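Local coordinates for protein HicB3 antitoxin (Yersinia pestis, PDB 4P78) that is the antitoxin of a toxin-antitoxin pair, forming a complex with the HicA3 toxin and probably neutralising it, at residues A[1-5]-A[57-61]. Numbering follows the deposited sequence.
Sequences MIYPI and PSPPK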
ATOM      1  N   MET A   1      -2.818 -15.641  -1.743  1.00 46.26           N
ATOM      2  CA  MET A   1      -1.726 -14.898  -1.131  1.00 42.51           C
ATOM      3  C   MET A   1      -1.800 -13.404  -1.469  1.00 44.60           C
ATOM      4  O   MET A   1      -2.074 -13.027  -2.617  1.00 37.13           O
ATOM      5  CB  MET A   1      -0.383 -15.479  -1.575  1.00 47.26           C
ATOM      6  CG  MET A   1       0.822 -14.681  -1.113  1.00 46.78           C
ATOM      7  SD  MET A   1       2.343 -15.617  -1.301  1.00 56.25           S
ATOM      8  CE  MET A   1       2.100 -16.331  -2.929  1.00 54.81           C
ATOM      9  N   ILE A   2      -1.571 -12.566  -0.457  1.00 41.07           N
ATOM     10  CA  ILE A   2      -1.589 -11.116  -0.621  1.00 36.64           C
ATOM     11  C   ILE A   2      -0.291 -10.612  -1.232  1.00 31.58           C
ATOM     12  O   ILE A   2       0.788 -10.854  -0.698  1.00 33.26           O
ATOM     13  CB  ILE A   2      -1.808 -10.378   0.718  1.00 37.78           C
ATOM     14  CG1 ILE A   2      -3.139 -10.774   1.344  1.00 42.58           C
ATOM     15  CG2 ILE A   2      -1.821  -8.865   0.499  1.00 34.93           C
ATOM     16  CD1 ILE A   2      -4.309 -10.218   0.591  1.00 48.40           C
ATOM     17  N   TYR A   3      -0.405  -9.893  -2.346  1.00 30.65           N
ATOM     18  CA  TYR A   3       0.753  -9.287  -2.976  1.00 28.21           C
ATOM     19  C   TYR A   3       0.708  -7.771  -2.934  1.00 24.99           C
ATOM     20  O   TYR A   3      -0.357  -7.165  -3.075  1.00 27.21           O
ATOM     21  CB  TYR A   3       0.879  -9.750  -4.429  1.00 33.38           C
ATOM     22  CG  TYR A   3       1.654 -11.028  -4.588  1.00 38.76           C
ATOM     23  CD1 TYR A   3       1.016 -12.262  -4.570  1.00 41.43           C
ATOM     24  CD2 TYR A   3       3.033 -11.003  -4.763  1.00 39.14           C
ATOM     25  CE1 TYR A   3       1.739 -13.435  -4.719  1.00 40.31           C
ATOM     26  CE2 TYR A   3       3.754 -12.164  -4.918  1.00 38.96           C
ATOM     27  CZ  TYR A   3       3.107 -13.378  -4.897  1.00 43.71           C
ATOM     28  OH  TYR A   3       3.845 -14.538  -5.052  1.00 48.14           O
ATOM     29  N   PRO A   4       1.879  -7.150  -2.750  1.00 25.71           N
ATOM     30  CA  PRO A   4       1.989  -5.693  -2.856  1.00 24.26           C
ATOM     31  C   PRO A   4       1.982  -5.258  -4.307  1.00 24.78           C
ATOM     32  O   PRO A   4       2.560  -5.962  -5.147  1.00 22.89           O
ATOM     33  CB  PRO A   4       3.339  -5.388  -2.223  1.00 22.01           C
ATOM     34  CG  PRO A   4       4.143  -6.660  -2.426  1.00 25.87           C
ATOM     35  CD  PRO A   4       3.157  -7.793  -2.385  1.00 24.83           C
ATOM     36  N   ILE A   5       1.331  -4.135  -4.594  1.00 21.33           N
ATOM     37  CA  ILE A   5       1.477  -3.466  -5.885  1.00 21.03           C
ATOM     38  C   ILE A   5       1.844  -2.007  -5.645  1.00 20.87           C
ATOM     39  O   ILE A   5       1.486  -1.434  -4.616  1.00 23.96           O
ATOM     40  CB  ILE A   5       0.191  -3.553  -6.745  1.00 22.58           C
ATOM     41  CG1 ILE A   5      -1.022  -3.039  -5.969  1.00 21.83           C
ATOM     42  CG2 ILE A   5      -0.042  -5.002  -7.243  1.00 22.26           C
ATOM     43  CD1 ILE A   5      -2.276  -2.889  -6.828  1.00 23.77           C
ATOM     44  N   PRO A  57       9.623 -15.068  -9.317  1.00 27.35           N
ATOM     45  CA  PRO A  57       9.717 -14.239  -8.119  1.00 25.99           C
ATOM     46  C   PRO A  57       9.403 -15.032  -6.850  1.00 31.50           C
ATOM     47  O   PRO A  57       8.743 -16.067  -6.914  1.00 29.35           O
ATOM     48  CB  PRO A  57       8.653 -13.167  -8.360  1.00 27.76           C
ATOM     49  CG  PRO A  57       7.621 -13.880  -9.168  1.00 28.93           C
ATOM     50  CD  PRO A  57       8.424 -14.737 -10.113  1.00 26.28           C
ATOM     51  N   SER A  58       9.881 -14.541  -5.712  1.00 32.09           N
ATOM     52  CA  SER A  58       9.559 -15.129  -4.419  1.00 32.25           C
ATOM     53  C   SER A  58       8.358 -14.403  -3.804  1.00 35.67           C
ATOM     54  O   SER A  58       8.013 -13.302  -4.233  1.00 32.57           O
ATOM     55  CB  SER A  58      10.778 -15.063  -3.499  1.00 32.23           C
ATOM     56  OG  SER A  58      11.480 -13.854  -3.704  1.00 45.14           O
ATOM     57  N   PRO A  59       7.709 -15.025  -2.803  1.00 35.83           N
ATOM     58  CA  PRO A  59       6.585 -14.387  -2.117  1.00 36.11           C
ATOM     59  C   PRO A  59       6.981 -13.030  -1.530  1.00 34.03           C
ATOM     60  O   PRO A  59       8.172 -12.697  -1.513  1.00 33.06           O
ATOM     61  CB  PRO A  59       6.241 -15.393  -1.010  1.00 34.64           C
ATOM     62  CG  PRO A  59       6.738 -16.686  -1.512  1.00 37.83           C
ATOM     63  CD  PRO A  59       7.982 -16.372  -2.263  1.00 33.30           C
ATOM     64  N   PRO A  60       5.996 -12.242  -1.074  1.00 34.11           N
ATOM     65  CA  PRO A  60       6.288 -10.898  -0.561  1.00 31.96           C
ATOM     66  C   PRO A  60       7.268 -10.879   0.610  1.00 36.12           C
ATOM     67  O   PRO A  60       7.186 -11.714   1.516  1.00 36.45           O
ATOM     68  CB  PRO A  60       4.913 -10.391  -0.118  1.00 32.47           C
ATOM     69  CG  PRO A  60       3.954 -11.102  -1.006  1.00 33.03           C
ATOM     70  CD  PRO A  60       4.543 -12.477  -1.202  1.00 35.70           C
ATOM     71  N   LYS A  61       8.153  -9.886   0.591  1.00 32.88           N
ATOM     72  CA  LYS A  61       9.245  -9.753   1.546  1.00 35.51           C
ATOM     73  C   LYS A  61       8.867  -9.137   2.909  1.00 39.67           C
ATOM     74  O   LYS A  61       7.700  -9.062   3.290  1.00 36.75           O
ATOM     75  CB  LYS A  61      10.351  -8.918   0.906  1.00 39.40           C
ATOM     76  CG  LYS A  61      10.634  -9.265  -0.566  1.00 41.89           C
ATOM     77  CD  LYS A  61      10.961 -10.753  -0.755  1.00 39.86           C
ATOM     78  CE  LYS A  61      11.229 -11.095  -2.230  1.00 45.97           C
ATOM     79  NZ  LYS A  61       9.992 -11.245  -3.065  1.00 34.22           N
TER
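A loop can dock on a sheet without a hydrogen bond, by fit and apolar contact, and the proline-rich segment 57-61 does so against segment 1-5, the two burying 224 Å² between them. The knob is Pro60, whose ring drops into a shallow hollow walled by Met1, Tyr3 and Pro4 and floored by the backbone of Ile2, whose O lies just 3.2 Å from Pro60 CG. One side of the ring meets Tyr3 in a CH-pi contact, Pro60 CD sitting 4.2 Å from the centroid of the aromatic ring, over its face. Pro4 CD closes in to 3.7 Å on Pro60 CG. From the N-terminal end, Met1 reaches out with chi1 and chi2 both t, bringing SD to 3.8 Å from Pro60 CD and 3.9 Å from Pro59 CB. In this HicB-like fold, strand 2-9 is an inner strand of an antiparallel sheet; helix 31-52 packs on Tyr3 through Phe42, while the loop following that helix returns to make the present contact. Phe31 of the second subunit packs on Ile2, Pro4 and Pro60. Within the loop, Lys61 NZ folds back to donate a hydrogen bond to Pro59 O at 2.8 Å and a weak one to Ser58 O.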